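PDB 5TXE: lasso peptide isopeptidase AtxE2 from Asticcacaulis excentricus, which hydrolyses the isopeptide bond of the threaded lasso peptides astexin-2 and astexin-3, converting them to linear peptides. Local coordinates for residues A[205-209]-A[210-214]; A[498-501]-A[502-506]; A[640-643]-A[644-647]; A[676-679]-A[680-683]. The protein carries 1 engineered substitution. All blocks are in the same frame, centred on the assembly; numbering follows the deposited sequence.

Contact 1. Residues A[205-209]-A[210-214]; sequences RGWVY and DERFH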
# COMPACT_ATOMS: atom_id res chain seq x y z
N ARG A 205 7.93 12.01 37.33
CA ARG A 205 7.88 13.42 37.64
C ARG A 205 6.91 14.21 36.76
O ARG A 205 6.74 15.42 36.91
CB ARG A 205 9.28 13.99 37.55
CG ARG A 205 10.17 13.55 38.70
CD ARG A 205 11.61 14.14 38.59
NE ARG A 205 12.26 13.97 37.26
CZ ARG A 205 12.81 12.82 36.80
NH1 ARG A 205 12.78 11.71 37.54
NH2 ARG A 205 13.39 12.75 35.60
N GLY A 206 6.23 13.49 35.88
CA GLY A 206 5.35 14.10 34.89
C GLY A 206 6.17 14.47 33.66
O GLY A 206 7.32 14.78 33.79
N TRP A 207 5.56 14.43 32.46
CA TRP A 207 6.25 14.78 31.26
C TRP A 207 5.75 16.09 30.75
O TRP A 207 4.53 16.33 30.68
CB TRP A 207 5.92 13.74 30.20
CG TRP A 207 6.32 12.32 30.43
CD1 TRP A 207 7.57 11.83 30.59
CD2 TRP A 207 5.44 11.17 30.35
NE1 TRP A 207 7.54 10.47 30.68
CE2 TRP A 207 6.24 10.03 30.54
CE3 TRP A 207 4.07 11.01 30.22
CZ2 TRP A 207 5.71 8.76 30.61
CZ3 TRP A 207 3.54 9.75 30.25
CH2 TRP A 207 4.37 8.63 30.45
N VAL A 208 6.66 16.94 30.31
CA VAL A 208 6.25 18.19 29.66
C VAL A 208 5.65 17.86 28.28
O VAL A 208 6.31 17.22 27.46
CB VAL A 208 7.45 19.12 29.37
CG1 VAL A 208 6.94 20.43 28.76
CG2 VAL A 208 8.20 19.43 30.62
N TYR A 209 4.48 18.38 28.00
CA TYR A 209 3.87 18.19 26.69
C TYR A 209 4.58 19.08 25.67
O TYR A 209 4.51 20.30 25.75
CB TYR A 209 2.39 18.57 26.71
CG TYR A 209 1.68 18.34 25.39
CD1 TYR A 209 1.38 17.07 24.94
CD2 TYR A 209 1.29 19.40 24.61
CE1 TYR A 209 0.74 16.85 23.73
CE2 TYR A 209 0.67 19.18 23.39
CZ TYR A 209 0.38 17.90 22.99
OH TYR A 209 -0.25 17.72 21.81
N ASP A 210 5.23 18.43 24.72
CA ASP A 210 6.12 19.09 23.77
C ASP A 210 6.21 18.19 22.51
O ASP A 210 5.29 17.39 22.20
CB ASP A 210 7.50 19.32 24.42
CG ASP A 210 8.23 17.96 24.84
OD1 ASP A 210 7.77 16.85 24.48
OD2 ASP A 210 9.28 18.04 25.55
N GLU A 211 7.30 18.33 21.79
CA GLU A 211 7.53 17.72 20.49
C GLU A 211 7.58 16.20 20.56
O GLU A 211 7.61 15.56 19.50
CB GLU A 211 8.84 18.30 19.83
CG GLU A 211 10.21 17.77 20.38
CD GLU A 211 10.77 18.47 21.65
OE1 GLU A 211 10.15 19.46 22.16
OE2 GLU A 211 11.85 18.03 22.14
N ARG A 212 7.60 15.61 21.74
CA ARG A 212 7.61 14.15 21.83
C ARG A 212 6.22 13.49 21.67
O ARG A 212 6.14 12.30 21.47
CB ARG A 212 8.26 13.68 23.11
CG ARG A 212 9.71 14.16 23.32
CD ARG A 212 10.17 13.89 24.73
NE ARG A 212 9.34 14.62 25.68
CZ ARG A 212 9.39 14.45 27.00
NH1 ARG A 212 10.23 13.56 27.54
NH2 ARG A 212 8.62 15.18 27.80
N PHE A 213 5.15 14.27 21.69
CA PHE A 213 3.82 13.71 21.73
C PHE A 213 3.07 13.71 20.44
O PHE A 213 3.19 14.63 19.63
CB PHE A 213 2.96 14.45 22.73
CG PHE A 213 3.29 14.14 24.16
CD1 PHE A 213 4.35 14.73 24.79
CD2 PHE A 213 2.53 13.23 24.86
CE1 PHE A 213 4.65 14.40 26.10
CE2 PHE A 213 2.78 12.94 26.17
CZ PHE A 213 3.86 13.51 26.78
N HIS A 214 2.26 12.67 20.26
CA HIS A 214 1.35 12.54 19.13
C HIS A 214 0.04 12.00 19.70
O HIS A 214 -0.18 10.81 19.75
CB HIS A 214 1.95 11.61 18.05
CG HIS A 214 1.12 11.55 16.80
ND1 HIS A 214 0.35 10.45 16.45
CD2 HIS A 214 0.90 12.48 15.84
CE1 HIS A 214 -0.25 10.68 15.30
NE2 HIS A 214 0.05 11.91 14.92
O HOH W 1 9.54 15.90 30.48
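The chain runs extended through Trp207, Val208 and Tyr209, then folds back in a type I beta turn from Asp210 to Phe213, which brings Arg212 and Phe213 against the residues just passed. Phe213 N closes the turn on Asp210 O at 3.2 Å. Inside it, Asp210 OD1 takes two donors: the backbone N of Arg212 from above the carboxylate plane, at 3.0 Å, and Arg212 NE in a salt bridge through the syn lone pair. Asp210 CG sits between its own backbone N and carbonyl carbon (chi1 62°), which aims the carboxylate into the turn. Bent at chi3, the Arg212 chain lays its guanidinium edge against the extended strip, where NH2 donates to Val208 O at 3.1 Å. A water bridges the same NH2, at 2.9 Å, to Val208 N. With an alanine in place of Asp210, the arginine would probably lose the carboxylate that holds its NE and helps to fix its rotation, and the turn its side-chain acceptor. The Phe213 ring carries Tyr209 CD1 over one face, with the planes at 46°, and Tyr209 CE1 comes to 3.4 Å from Phe213 CB. At the phenylalanine ring edge, CZ meets Trp207 CB at 4.0 Å. Beyond the turn, His214 bonds to Asn562, which binds astexin-3. The Asp210 bond to the backbone N two residues on defines an Asx turn, here between helix 190-202 and strand 230-235.

Contact 2. Residues A[498-501]-A[502-506]; sequences NILH and TLEDL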
# COMPACT_ATOMS: atom_id res chain seq x y z
N ASN A 498 -8.96 18.97 -8.88
CA ASN A 498 -8.66 18.13 -10.07
C ASN A 498 -9.13 16.70 -9.85
O ASN A 498 -9.67 16.02 -10.77
CB ASN A 498 -7.15 18.13 -10.33
CG ASN A 498 -6.72 17.16 -11.46
OD1 ASN A 498 -7.30 17.14 -12.56
ND2 ASN A 498 -5.68 16.35 -11.17
N ILE A 499 -8.91 16.20 -8.63
CA ILE A 499 -9.43 14.87 -8.30
C ILE A 499 -10.95 14.81 -8.36
O ILE A 499 -11.54 13.90 -8.96
CB ILE A 499 -8.87 14.38 -6.95
CG1 ILE A 499 -7.39 14.11 -7.13
CG2 ILE A 499 -9.57 13.08 -6.54
CD1 ILE A 499 -6.62 14.11 -5.84
N LEU A 500 -11.60 15.76 -7.73
CA LEU A 500 -13.06 15.72 -7.68
C LEU A 500 -13.66 15.87 -9.09
O LEU A 500 -14.61 15.16 -9.46
CB LEU A 500 -13.58 16.81 -6.80
CG LEU A 500 -15.09 16.94 -6.74
CD1 LEU A 500 -15.75 15.72 -6.19
CD2 LEU A 500 -15.46 18.11 -5.87
N HIS A 501 -13.07 16.77 -9.88
CA HIS A 501 -13.55 16.96 -11.25
C HIS A 501 -13.33 15.73 -12.06
O HIS A 501 -14.15 15.40 -12.91
CB HIS A 501 -12.85 18.12 -11.91
CG HIS A 501 -13.26 19.48 -11.43
ND1 HIS A 501 -14.56 19.82 -11.12
CD2 HIS A 501 -12.53 20.61 -11.27
CE1 HIS A 501 -14.61 21.09 -10.77
NE2 HIS A 501 -13.40 21.59 -10.85
N THR A 502 -12.25 15.00 -11.79
CA THR A 502 -12.03 13.74 -12.51
C THR A 502 -13.07 12.72 -12.17
O THR A 502 -13.55 12.02 -13.03
CB THR A 502 -10.64 13.15 -12.24
OG1 THR A 502 -9.65 14.12 -12.57
CG2 THR A 502 -10.38 11.89 -13.04
N LEU A 503 -13.45 12.64 -10.91
CA LEU A 503 -14.53 11.72 -10.55
C LEU A 503 -15.85 12.10 -11.21
O LEU A 503 -16.59 11.23 -11.65
CB LEU A 503 -14.74 11.70 -9.03
CG LEU A 503 -13.65 10.98 -8.24
CD1 LEU A 503 -13.87 11.21 -6.79
CD2 LEU A 503 -13.65 9.48 -8.55
N GLU A 504 -16.15 13.39 -11.23
CA GLU A 504 -17.33 13.90 -11.91
C GLU A 504 -17.28 13.58 -13.43
O GLU A 504 -18.27 13.15 -13.98
CB GLU A 504 -17.52 15.37 -11.63
CG GLU A 504 -17.91 15.67 -10.17
CD GLU A 504 -17.93 17.17 -9.83
OE1 GLU A 504 -17.49 18.00 -10.68
OE2 GLU A 504 -18.39 17.53 -8.72
N ASP A 505 -16.11 13.66 -14.06
CA ASP A 505 -15.96 13.25 -15.47
C ASP A 505 -16.27 11.77 -15.65
O ASP A 505 -17.01 11.40 -16.54
CB ASP A 505 -14.55 13.53 -15.99
CG ASP A 505 -14.21 15.03 -15.98
OD1 ASP A 505 -15.14 15.84 -16.06
OD2 ASP A 505 -13.01 15.41 -15.91
N LEU A 506 -15.74 10.93 -14.77
CA LEU A 506 -15.99 9.51 -14.89
C LEU A 506 -17.46 9.18 -14.69
O LEU A 506 -18.01 8.31 -15.37
CB LEU A 506 -15.15 8.67 -13.93
CG LEU A 506 -13.69 8.74 -14.26
CD1 LEU A 506 -12.81 8.34 -13.06
CD2 LEU A 506 -13.43 7.81 -15.45
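Asn498 O is gripped by two groups of one residue, Thr502 OG1 at 2.6 Å and Thr502 N at 3.0 Å, which reach it from opposite faces of its carbonyl plane. The hydroxyl donates back up the helix because OG1 lies beside its own backbone N (chi1 -56°), with CG2 taking the position anti to that N. Asn409 also bonds to this hydroxyl, so Thr502 links the helix to the loop ahead of strand 414-421. One residue on, Leu503 N bonds to Ile499 O, and Glu504 N to Leu500 O at 2.9 Å. These are the i to i+4 bonds of helix 494-512, a helix of the alpha/beta-hydrolase domain; Ile499 and Leu503 pack on Phe467 of strand 463-467 and on Thr532 of helix 528-539. Ile499 lies about 7 Å, side chain to side chain, from Tyr438, which stabilises the alkoxide intermediate. On another side of the helix, His501 presents its ring edge to Glu504: ND1 gives a long, weak bond of 3.5 Å to OE1, fairly straight at 164°, with ring and carboxylate planes 56° apart. The glutamate chain is extended beyond CG, and its other oxygen, OE2, rests 3.9 Å from Leu500 CG. Asp505 sends its backbone N to His501 O at 2.9 Å, while its carboxylate turns to Arg410 in a salt bridge, a second tie to the loop where Asn409 meets Thr502.

Contact 3. Residues A[640-643]-A[644-647]; sequences KWQP and AHRL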
# COMPACT_ATOMS: atom_id res chain seq x y z
N LYS A 640 -6.20 -1.46 8.50
CA LYS A 640 -6.62 -2.44 9.49
C LYS A 640 -5.95 -3.76 9.23
O LYS A 640 -5.65 -4.04 8.12
CB LYS A 640 -8.13 -2.59 9.55
CG LYS A 640 -8.82 -1.33 10.00
CD LYS A 640 -10.33 -1.47 9.93
CE LYS A 640 -11.05 -0.22 10.40
NZ LYS A 640 -11.01 0.88 9.40
N TRP A 641 -5.67 -4.50 10.29
CA TRP A 641 -4.86 -5.71 10.18
C TRP A 641 -5.60 -6.96 10.66
O TRP A 641 -5.23 -8.09 10.29
CB TRP A 641 -3.55 -5.51 10.95
CG TRP A 641 -3.68 -5.41 12.40
CD1 TRP A 641 -4.01 -4.31 13.10
CD2 TRP A 641 -3.38 -6.45 13.40
NE1 TRP A 641 -4.00 -4.60 14.48
CE2 TRP A 641 -3.62 -5.91 14.66
CE3 TRP A 641 -2.96 -7.78 13.31
CZ2 TRP A 641 -3.44 -6.63 15.84
CZ3 TRP A 641 -2.80 -8.51 14.49
CH2 TRP A 641 -3.02 -7.92 15.74
N GLN A 642 -6.66 -6.80 11.48
CA GLN A 642 -7.31 -7.97 12.07
C GLN A 642 -8.41 -8.50 11.15
O GLN A 642 -9.29 -7.76 10.74
CB GLN A 642 -7.88 -7.68 13.46
CG GLN A 642 -6.86 -7.15 14.46
CD GLN A 642 -7.43 -7.01 15.86
OE1 GLN A 642 -8.17 -7.85 16.33
NE2 GLN A 642 -7.11 -5.94 16.50
N PRO A 643 -8.30 -9.77 10.75
CA PRO A 643 -9.22 -10.29 9.75
C PRO A 643 -10.70 -10.18 10.11
O PRO A 643 -11.51 -9.91 9.20
CB PRO A 643 -8.83 -11.75 9.65
CG PRO A 643 -7.36 -11.74 10.00
CD PRO A 643 -7.26 -10.75 11.11
N ALA A 644 -11.07 -10.37 11.38
CA ALA A 644 -12.48 -10.25 11.75
C ALA A 644 -12.95 -8.83 11.54
O ALA A 644 -14.07 -8.58 11.10
CB ALA A 644 -12.71 -10.66 13.20
N HIS A 645 -12.06 -7.91 11.83
CA HIS A 645 -12.42 -6.51 11.63
C HIS A 645 -12.65 -6.20 10.16
O HIS A 645 -13.59 -5.46 9.81
CB HIS A 645 -11.34 -5.60 12.14
CG HIS A 645 -11.21 -5.59 13.61
ND1 HIS A 645 -10.14 -4.99 14.25
CD2 HIS A 645 -12.02 -6.06 14.58
CE1 HIS A 645 -10.30 -5.12 15.55
NE2 HIS A 645 -11.40 -5.81 15.78
N ARG A 646 -11.74 -6.67 9.32
CA ARG A 646 -11.85 -6.39 7.88
C ARG A 646 -13.13 -6.95 7.35
O ARG A 646 -13.84 -6.29 6.61
CB ARG A 646 -10.67 -6.97 7.13
CG ARG A 646 -10.77 -6.93 5.59
CD ARG A 646 -9.40 -7.05 4.91
NE ARG A 646 -8.69 -5.77 4.98
CZ ARG A 646 -7.69 -5.47 5.79
NH1 ARG A 646 -7.11 -6.39 6.60
NH2 ARG A 646 -7.24 -4.23 5.80
N LEU A 647 -13.47 -8.17 7.75
CA LEU A 647 -14.70 -8.76 7.27
C LEU A 647 -15.92 -7.97 7.69
O LEU A 647 -16.87 -7.81 6.95
CB LEU A 647 -14.81 -10.22 7.75
CG LEU A 647 -16.11 -10.93 7.35
CD1 LEU A 647 -16.26 -10.95 5.85
CD2 LEU A 647 -16.15 -12.38 7.86
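The start of helix 643-662, just after the loop that carries His638, the probable charge-relay histidine, is where Gln642 lies along His645 and Arg646 reaches back to Lys640. Gln642 occupies the N-cap position, and its carbonyl O accepts a helical bond from Arg646 N at 3.0 Å; Leu647 N follows on Pro643 O. The Gln642 and His645 side chains point the same way. Gln642 CB makes an off-centre CH-pi contact, 4.0 Å from the centroid of the His645 ring, and farther out NE2 comes to 3.4 Å from His645 CE1, with amide and ring planes 38° apart. The amide is held at both ends, OE1 by Asn82 and NE2 by Asn635 O, while His645 ND1 bonds to Glu636. An alanine at Gln642 would probably leave Asn82 and Asn635 O without their amide partner and remove the chain that lies along the His645 ring. Arg646, with CG anti to the backbone N (chi1 171°) and the chain bent at chi3, brings its guanidinium edge to Lys640 O. NH2 donates at 2.8 Å from above the carbonyl plane, and NH1 adds a weak bond of 3.2 Å. Asp450 O takes NE, and Lys640 NZ bonds to Gln605 O and forms a salt bridge with Glu451. This is a helix N-terminus with glutamine at the N-cap position, where Asn82 takes the N-H of Ala644, following the histidine loop of an alpha/beta-hydrolase fold.

Contact 4. Residues A[676-679]-A[680-683]; sequences DRWR and ALRA
Arg679 and Arg682, three residues apart on one helix, lie side by side and point the same way, their guanidinium planes turned 51° to each other. The touch is between unlike parts: the terminal NH2 of Arg682 rests 3.9 Å from the methylene CG of Arg679, while its distance to Arg679 NE is 5.4 Å. Different first torsions help to set this stagger. Arg679 CG stands beside its own backbone N (chi1 -75°), whereas that of Arg682 is anti to N (chi1 -167°), and both chains bend at chi3. Asp676, one turn back, offers Arg679 NH2 a weak salt bridge through OD1 at 3.4 Å, a negative charge that probably offsets some of the repulsion between the two arginines. Water adds a further link, donating to Arg679 O at 2.6 Å and weakly accepting from Arg682 NE. All this sits on helix 672-684, close to the C-terminal end of the model, packed against helix 643-662, where both arginines lean on Phe659. Trp678 crosses Leu681 obliquely, their CD1 atoms 4.1 Å apart. The indole is the buried side chain of the group: it meets Trp656 edge-to-face, and its NE1 bonds to Glu629, which also forms a salt bridge with Arg677. Backbone bonds of the i to i+4 kind join the two halves, such as Leu681 N to Arg677 O at 2.9 Å.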
# COMPACT_ATOMS: atom_id res chain seq x y z
N ASP A 676 -32.46 -0.64 12.61
CA ASP A 676 -33.18 0.36 13.46
C ASP A 676 -32.45 1.70 13.49
O ASP A 676 -33.03 2.77 13.29
CB ASP A 676 -33.35 -0.13 14.92
CG ASP A 676 -34.33 -1.32 15.04
OD1 ASP A 676 -35.11 -1.58 14.08
OD2 ASP A 676 -34.29 -2.00 16.10
N ARG A 677 -31.15 1.66 13.74
CA ARG A 677 -30.37 2.86 13.81
C ARG A 677 -30.39 3.60 12.47
O ARG A 677 -30.55 4.80 12.43
CB ARG A 677 -28.95 2.45 14.07
CG ARG A 677 -28.37 2.83 15.40
CD ARG A 677 -26.87 2.64 15.31
NE ARG A 677 -26.65 1.26 15.49
CZ ARG A 677 -25.89 0.42 14.80
NH1 ARG A 677 -25.14 0.76 13.75
NH2 ARG A 677 -25.89 -0.82 15.24
N TRP A 678 -30.22 2.88 11.37
CA TRP A 678 -30.12 3.53 10.09
C TRP A 678 -31.49 4.06 9.63
O TRP A 678 -31.57 5.12 9.00
CB TRP A 678 -29.52 2.58 9.06
CG TRP A 678 -28.11 2.16 9.35
CD1 TRP A 678 -27.31 2.62 10.34
CD2 TRP A 678 -27.36 1.21 8.63
NE1 TRP A 678 -26.11 2.01 10.30
CE2 TRP A 678 -26.12 1.10 9.27
CE3 TRP A 678 -27.61 0.42 7.51
CZ2 TRP A 678 -25.12 0.30 8.81
CZ3 TRP A 678 -26.58 -0.42 7.06
CH2 TRP A 678 -25.36 -0.45 7.69
N ARG A 679 -32.56 3.39 10.01
CA ARG A 679 -33.92 3.97 9.75
C ARG A 679 -34.10 5.26 10.50
O ARG A 679 -34.60 6.25 9.94
CB ARG A 679 -35.03 2.97 10.04
CG ARG A 679 -35.10 1.94 8.94
CD ARG A 679 -36.33 1.04 8.96
NE ARG A 679 -36.14 0.00 9.96
CZ ARG A 679 -35.72 -1.24 9.71
NH1 ARG A 679 -35.49 -1.72 8.47
NH2 ARG A 679 -35.55 -2.03 10.74
N ALA A 680 -33.60 5.31 11.73
CA ALA A 680 -33.66 6.56 12.47
C ALA A 680 -32.80 7.63 11.80
O ALA A 680 -33.16 8.81 11.84
CB ALA A 680 -33.26 6.36 13.94
N LEU A 681 -31.65 7.26 11.23
CA LEU A 681 -30.83 8.27 10.56
C LEU A 681 -31.60 8.86 9.35
O LEU A 681 -31.55 10.05 9.08
CB LEU A 681 -29.50 7.70 10.07
CG LEU A 681 -28.49 7.28 11.15
CD1 LEU A 681 -27.24 6.75 10.47
CD2 LEU A 681 -28.10 8.43 12.09
N ARG A 682 -32.24 7.98 8.62
CA ARG A 682 -33.02 8.31 7.48
C ARG A 682 -34.16 9.26 7.81
O ARG A 682 -34.41 10.18 7.06
CB ARG A 682 -33.59 7.02 6.82
CG ARG A 682 -34.17 7.29 5.41
CD ARG A 682 -34.40 6.00 4.64
NE ARG A 682 -35.33 5.08 5.28
CZ ARG A 682 -35.52 3.82 4.87
NH1 ARG A 682 -34.82 3.35 3.85
NH2 ARG A 682 -36.39 3.03 5.48
N ALA A 683 -34.81 9.04 8.93
CA ALA A 683 -35.96 9.86 9.36
C ALA A 683 -35.54 11.26 9.78
O ALA A 683 -36.38 12.15 9.76
CB ALA A 683 -36.70 9.19 10.50
O HOH W 2 -36.60 5.79 8.27

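How the contacts relate
The four contacts follow one another along the chain and none touches another. Contacts 1 and 4 both lie far from the centre of the chain, their own centres about 32 and 35 Å from it and about 43 Å from each other; contact 1 is in the loop after helix 190-202. Contacts 2 and 3 belong to the prolyl oligopeptidase-type catalytic domain, contact 2 on helix 494-512, contact 3 where the loop enters helix 643-662, with centres about 31 Å apart. Contacts 3 and 4 come nearest, about 11 Å between closest atoms, on successive helices that pack together. Contact 1 lies near residues that bind the peptide, contact 2 near Tyr438 and contact 3 near the probable charge-relay residues.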